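Local atomic coordinates of uncharacterized protein (Nostoc punctiforme, PDB entry 2R3S), a protein that is a putative O-methyltransferase, probably transferring a methyl group to a hydroxyl of a substrate not yet identified. Residues A21-K24 and A25-E28; T33-Q37 and G38-S42. All coordinates share one frame; numbering follows the deposited sequence.

Interactions 1 and 2 follow one another along the chain in the O-methyltransferase dimerisation domain. Interaction 1 is one stretch of helix 17-28. Interaction 2 is the turn that leaves the next helix, 31-35, and runs into a weakly bonded strand at about 39-40. Their centres are 16 Å apart and their nearest atoms about 7 Å apart, so they do not touch. Phe-32, on helix 31-35, packs on Ile-23 and Ala-26 and ties the two regions together. Interaction 1 faces the second subunit, whereas no other chain of the assembly touches interaction 2. Both are remote from the chain's centre, at about 20 and 30 Å, measured from the centre of each contact.

Interaction 1 (A21-K24 and A25-E28); sequences AAIK and AAVE
Lys-24 and Glu-28 meet one turn apart on helix 17-28, an alpha-helix of the dimerisation domain. The Lys-24 side chain starts with CG anti to the backbone N (chi1 179°) and stays extended to its tip. CB, at the backbone, meets the N of Ala-25, next in the chain. CG and CD then pass the Glu-28 carboxylate, with Lys-24 CG 3.7 Å from Glu-28 OE2. Lys-24 CE comes closest, 3.2 Å from Glu-28 OE2. Lys-24 NZ goes past and stops 4.3 Å from Glu-28 OE2. The opposite charges are near each other, but this is not a salt bridge. With an alanine here the chain beyond CB is gone, and the Glu-28 carboxylate is likely to lose its packing at OE2 and the nearby positive charge, and to turn more freely on that side. The other carboxylate oxygen, OE1, is hydrogen-bonded to Thr-114 of the second subunit. Glu-28 CG also lies 3.2 Å from Lys-24 O.

On another face, Ile-23 CD1 packs 4.2 Å from Ala-26 CB. Ala-22 and Ala-26 lie against helix 53-65, at Leu-59, Tyr-62 and Leu-63. Ala-21 packs on Leu-113 and Ala-25 on Thr-114, both of the second subunit. Four i to i+4 backbone bonds hold the turns. In the last, Glu-28 N donates to Lys-24 O at 2.9 Å, with an N-H...O angle of 172°.

Interaction 2 (T33-Q37 and G38-S42); sequences TAISQ and GIESS
A type II' beta turn from Ile-35 to Gly-38 carries the chain out of helix 31-35 and into the short, weakly bonded strand at about 39-40. Gly-38 N closes the turn by donating to Ile-35 O at 3.1 Å, with an N-H...O angle of 151°. Ser-36 leaves the helix with positive phi (52°), as the first corner of this turn type requires.

Two waters fasten the turn further. One gives its hydrogens to Ile-35 O and to Glu-40 OE2, the latter at 2.7 Å. Ile-35 O therefore accepts two bonds, one from the backbone and one from water. The second water bridges Ser-36 O and Gly-38 O in the same way, 2.6 Å from Gly-38 O.

Glu-40 folds back over the helix end. Glu-40 CG lies 3.7 Å from Ala-34 O and 3.9 Å from Ile-35 CA. A bend at chi2 (-61°) then swings the carboxylate round beside the helix end. There the carboxylate is split between two partners. Glu-40 OE2 takes the water, while Glu-40 OE1 is hydrogen-bonded to Ser-44 OG of helix 42-49; Ser-41 is the N-cap of that helix, and Ser-41 OG accepts from Ser-44 N. Ile-35 CG2 touches Gly-38 O at 3.6 Å. The Ile-35 side chain is buried and also packs on Leu-45 and Leu-78.

Ser-36 OG ties the turn to Asp-87 OD2, and Glu-40 pairs through its backbone with Tyr-76 of strand 75-78. This helix, tight turn, short edge strand and capped helix fit the winged-helix type of helix-turn-helix domain, in keeping with the family's HTH-like dimerisation domain.

Interaction 1 (A21-K24 and A25-E28)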
ATOM      1  N   ALA A  21      -3.461  -0.409  -5.842  1.00 28.50           N
ATOM      2  CA  ALA A  21      -4.618  -0.687  -6.660  1.00 26.91           C
ATOM      3  C   ALA A  21      -4.771   0.378  -7.763  1.00 28.04           C
ATOM      4  O   ALA A  21      -5.120   0.043  -8.887  1.00 30.48           O
ATOM      5  CB  ALA A  21      -5.893  -0.779  -5.794  1.00 24.81           C
ATOM      6  N   ALA A  22      -4.516   1.648  -7.434  1.00 26.80           N
ATOM      7  CA  ALA A  22      -4.626   2.722  -8.405  1.00 27.08           C
ATOM      8  C   ALA A  22      -3.601   2.569  -9.537  1.00 27.77           C
ATOM      9  O   ALA A  22      -3.967   2.704 -10.714  1.00 24.72           O
ATOM     10  CB  ALA A  22      -4.490   4.085  -7.733  1.00 26.66           C
ATOM     11  N   ILE A  23      -2.335   2.284  -9.196  1.00 26.36           N
ATOM     12  CA  ILE A  23      -1.305   2.119 -10.236  1.00 29.23           C
ATOM     13  C   ILE A  23      -1.506   0.849 -11.048  1.00 29.25           C
ATOM     14  O   ILE A  23      -1.228   0.827 -12.244  1.00 30.57           O
ATOM     15  CB  ILE A  23       0.158   2.204  -9.697  1.00 30.48           C
ATOM     16  CG1 ILE A  23       1.122   2.512 -10.854  1.00 33.23           C
ATOM     17  CG2 ILE A  23       0.572   0.918  -8.972  1.00 31.93           C
ATOM     18  CD1 ILE A  23       0.795   3.766 -11.619  1.00 27.42           C
ATOM     19  N   LYS A  24      -2.019  -0.202 -10.417  1.00 30.25           N
ATOM     20  CA  LYS A  24      -2.378  -1.404 -11.147  1.00 28.94           C
ATOM     21  C   LYS A  24      -3.462  -1.104 -12.182  1.00 28.25           C
ATOM     22  O   LYS A  24      -3.322  -1.476 -13.348  1.00 29.56           O
ATOM     23  CB  LYS A  24      -2.820  -2.494 -10.180  1.00 29.88           C
ATOM     24  CG  LYS A  24      -3.237  -3.783 -10.841  1.00 31.27           C
ATOM     25  CD  LYS A  24      -3.592  -4.863  -9.812  1.00 30.07           C
ATOM     26  CE  LYS A  24      -4.064  -6.112 -10.522  1.00 36.56           C
ATOM     27  NZ  LYS A  24      -4.030  -7.262  -9.657  1.00 33.88           N
ATOM     28  N   ALA A  25      -4.532  -0.424 -11.781  1.00 26.51           N
ATOM     29  CA  ALA A  25      -5.593  -0.048 -12.738  1.00 26.33           C
ATOM     30  C   ALA A  25      -5.075   0.827 -13.867  1.00 26.96           C
ATOM     31  O   ALA A  25      -5.400   0.597 -15.029  1.00 26.18           O
ATOM     32  CB  ALA A  25      -6.793   0.641 -12.032  1.00 24.30           C
ATOM     33  N   ALA A  26      -4.262   1.824 -13.529  1.00 27.19           N
ATOM     34  CA  ALA A  26      -3.684   2.713 -14.543  1.00 27.42           C
ATOM     35  C   ALA A  26      -2.890   1.919 -15.579  1.00 26.24           C
ATOM     36  O   ALA A  26      -3.016   2.150 -16.775  1.00 26.27           O
ATOM     37  CB  ALA A  26      -2.799   3.837 -13.884  1.00 25.68           C
ATOM     38  N   VAL A  27      -2.086   0.967 -15.130  1.00 27.13           N
ATOM     39  CA  VAL A  27      -1.250   0.190 -16.038  1.00 26.93           C
ATOM     40  C   VAL A  27      -2.071  -0.756 -16.907  1.00 28.64           C
ATOM     41  O   VAL A  27      -1.867  -0.830 -18.133  1.00 27.52           O
ATOM     42  CB  VAL A  27      -0.143  -0.602 -15.280  1.00 27.67           C
ATOM     43  CG1 VAL A  27       0.476  -1.620 -16.205  1.00 32.05           C
ATOM     44  CG2 VAL A  27       0.920   0.359 -14.750  1.00 24.30           C
ATOM     45  N   GLU A  28      -2.984  -1.481 -16.268  1.00 29.01           N
ATOM     46  CA  GLU A  28      -3.872  -2.395 -16.960  1.00 28.40           C
ATOM     47  C   GLU A  28      -4.733  -1.677 -17.989  1.00 29.17           C
ATOM     48  O   GLU A  28      -5.063  -2.243 -19.000  1.00 28.79           O
ATOM     49  CB  GLU A  28      -4.794  -3.112 -15.981  1.00 26.88           C
ATOM     50  CG  GLU A  28      -4.089  -4.087 -15.107  1.00 31.64           C
ATOM     51  CD  GLU A  28      -4.997  -4.832 -14.163  1.00 29.30           C
ATOM     52  OE1 GLU A  28      -6.123  -4.385 -13.868  1.00 40.93           O
ATOM     53  OE2 GLU A  28      -4.530  -5.849 -13.666  1.00 38.98           O
TER

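Interaction 2 (T33-Q37 and G38-S42)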
ATOM      1  N   THR A  33       0.013   5.405 -21.595  1.00 28.15           N
ATOM      2  CA  THR A  33       0.210   5.261 -23.043  1.00 25.91           C
ATOM      3  C   THR A  33      -0.748   6.143 -23.838  1.00 26.81           C
ATOM      4  O   THR A  33      -0.376   6.672 -24.891  1.00 27.75           O
ATOM      5  CB  THR A  33       0.044   3.782 -23.454  1.00 25.69           C
ATOM      6  OG1 THR A  33       1.003   2.990 -22.728  1.00 23.52           O
ATOM      7  CG2 THR A  33       0.247   3.579 -24.963  1.00 25.19           C
ATOM      8  N   ALA A  34      -1.968   6.297 -23.330  1.00 27.73           N
ATOM      9  CA  ALA A  34      -2.985   7.167 -23.948  1.00 28.69           C
ATOM     10  C   ALA A  34      -2.687   8.666 -23.799  1.00 28.12           C
ATOM     11  O   ALA A  34      -3.001   9.467 -24.704  1.00 30.11           O
ATOM     12  CB  ALA A  34      -4.380   6.832 -23.381  1.00 28.42           C
ATOM     13  N   ILE A  35      -2.113   9.053 -22.661  1.00 27.61           N
ATOM     14  CA  ILE A  35      -1.657  10.426 -22.457  1.00 27.70           C
ATOM     15  C   ILE A  35      -0.332  10.679 -23.165  1.00 28.55           C
ATOM     16  O   ILE A  35      -0.154  11.691 -23.844  1.00 31.29           O
ATOM     17  CB  ILE A  35      -1.489  10.782 -20.958  1.00 27.40           C
ATOM     18  CG1 ILE A  35      -2.816  10.632 -20.203  1.00 32.01           C
ATOM     19  CG2 ILE A  35      -1.026  12.217 -20.823  1.00 26.40           C
ATOM     20  CD1 ILE A  35      -2.674  10.633 -18.709  1.00 26.88           C
ATOM     21  N   SER A  36       0.605   9.765 -22.985  1.00 28.55           N
ATOM     22  CA  SER A  36       1.926   9.869 -23.570  1.00 30.28           C
ATOM     23  C   SER A  36       2.576  11.215 -23.266  1.00 31.52           C
ATOM     24  O   SER A  36       2.637  11.614 -22.105  1.00 31.86           O
ATOM     25  CB  SER A  36       1.894   9.559 -25.071  1.00 30.72           C
ATOM     26  OG  SER A  36       3.222   9.415 -25.547  1.00 29.06           O
ATOM     27  N   GLN A  37       3.061  11.930 -24.273  1.00 31.92           N
ATOM     28  CA  GLN A  37       3.744  13.197 -23.993  1.00 31.86           C
ATOM     29  C   GLN A  37       2.878  14.418 -24.205  1.00 29.81           C
ATOM     30  O   GLN A  37       3.370  15.526 -24.159  1.00 30.10           O
ATOM     31  CB  GLN A  37       5.054  13.287 -24.781  1.00 33.51           C
ATOM     32  CG  GLN A  37       5.966  12.071 -24.561  1.00 42.00           C
ATOM     33  CD  GLN A  37       7.450  12.350 -24.756  1.00 50.70           C
ATOM     34  OE1 GLN A  37       7.854  13.463 -25.080  1.00 60.08           O
ATOM     35  NE2 GLN A  37       8.274  11.331 -24.533  1.00 51.47           N
ATOM     36  N   GLY A  38       1.584  14.214 -24.407  1.00 29.50           N
ATOM     37  CA  GLY A  38       0.632  15.303 -24.569  1.00 30.45           C
ATOM     38  C   GLY A  38      -0.232  15.571 -23.336  1.00 28.92           C
ATOM     39  O   GLY A  38       0.164  15.288 -22.220  1.00 28.14           O
ATOM     40  N   ILE A  39      -1.427  16.097 -23.561  1.00 29.60           N
ATOM     41  CA  ILE A  39      -2.323  16.520 -22.486  1.00 34.33           C
ATOM     42  C   ILE A  39      -3.706  16.037 -22.855  1.00 32.00           C
ATOM     43  O   ILE A  39      -4.185  16.371 -23.918  1.00 31.35           O
ATOM     44  CB  ILE A  39      -2.331  18.082 -22.287  1.00 33.48           C
ATOM     45  CG1 ILE A  39      -0.958  18.569 -21.788  1.00 45.01           C
ATOM     46  CG2 ILE A  39      -3.392  18.477 -21.291  1.00 28.12           C
ATOM     47  CD1 ILE A  39      -0.710  20.138 -21.792  1.00 39.96           C
ATOM     48  N   GLU A  40      -4.324  15.220 -22.003  1.00 31.76           N
ATOM     49  CA  GLU A  40      -5.624  14.604 -22.312  1.00 30.26           C
ATOM     50  C   GLU A  40      -6.595  14.834 -21.191  1.00 29.88           C
ATOM     51  O   GLU A  40      -6.265  14.602 -20.033  1.00 32.55           O
ATOM     52  CB  GLU A  40      -5.496  13.095 -22.453  1.00 31.66           C
ATOM     53  CG  GLU A  40      -4.649  12.625 -23.588  1.00 29.24           C
ATOM     54  CD  GLU A  40      -5.172  13.052 -24.928  1.00 35.87           C
ATOM     55  OE1 GLU A  40      -6.392  13.342 -25.077  1.00 32.01           O
ATOM     56  OE2 GLU A  40      -4.329  13.115 -25.837  1.00 32.49           O
ATOM     57  N   SER A  41      -7.804  15.246 -21.529  1.00 28.16           N
ATOM     58  CA  SER A  41      -8.880  15.331 -20.549  1.00 30.07           C
ATOM     59  C   SER A  41      -9.321  13.918 -20.155  1.00 30.98           C
ATOM     60  O   SER A  41      -9.033  12.942 -20.861  1.00 29.24           O
ATOM     61  CB  SER A  41     -10.052  16.081 -21.171  1.00 28.16           C
ATOM     62  OG  SER A  41     -10.551  15.337 -22.277  1.00 29.23           O
ATOM     63  N   SER A  42     -10.023  13.806 -19.034  1.00 32.07           N
ATOM     64  CA  SER A  42     -10.549  12.518 -18.601  1.00 31.68           C
ATOM     65  C   SER A  42     -11.642  11.981 -19.559  1.00 32.09           C
ATOM     66  O   SER A  42     -11.831  10.781 -19.716  1.00 34.53           O
ATOM     67  CB  SER A  42     -11.088  12.614 -17.180  1.00 29.21           C
ATOM     68  OG  SER A  42     -12.033  13.645 -17.065  1.00 32.39           O
TER
HETATM   69  O   HOH W   1      -1.711  12.708 -26.036  1.00 46.33           O
HETATM   70  O   HOH W   2       2.174  14.140 -20.948  1.00 25.24           O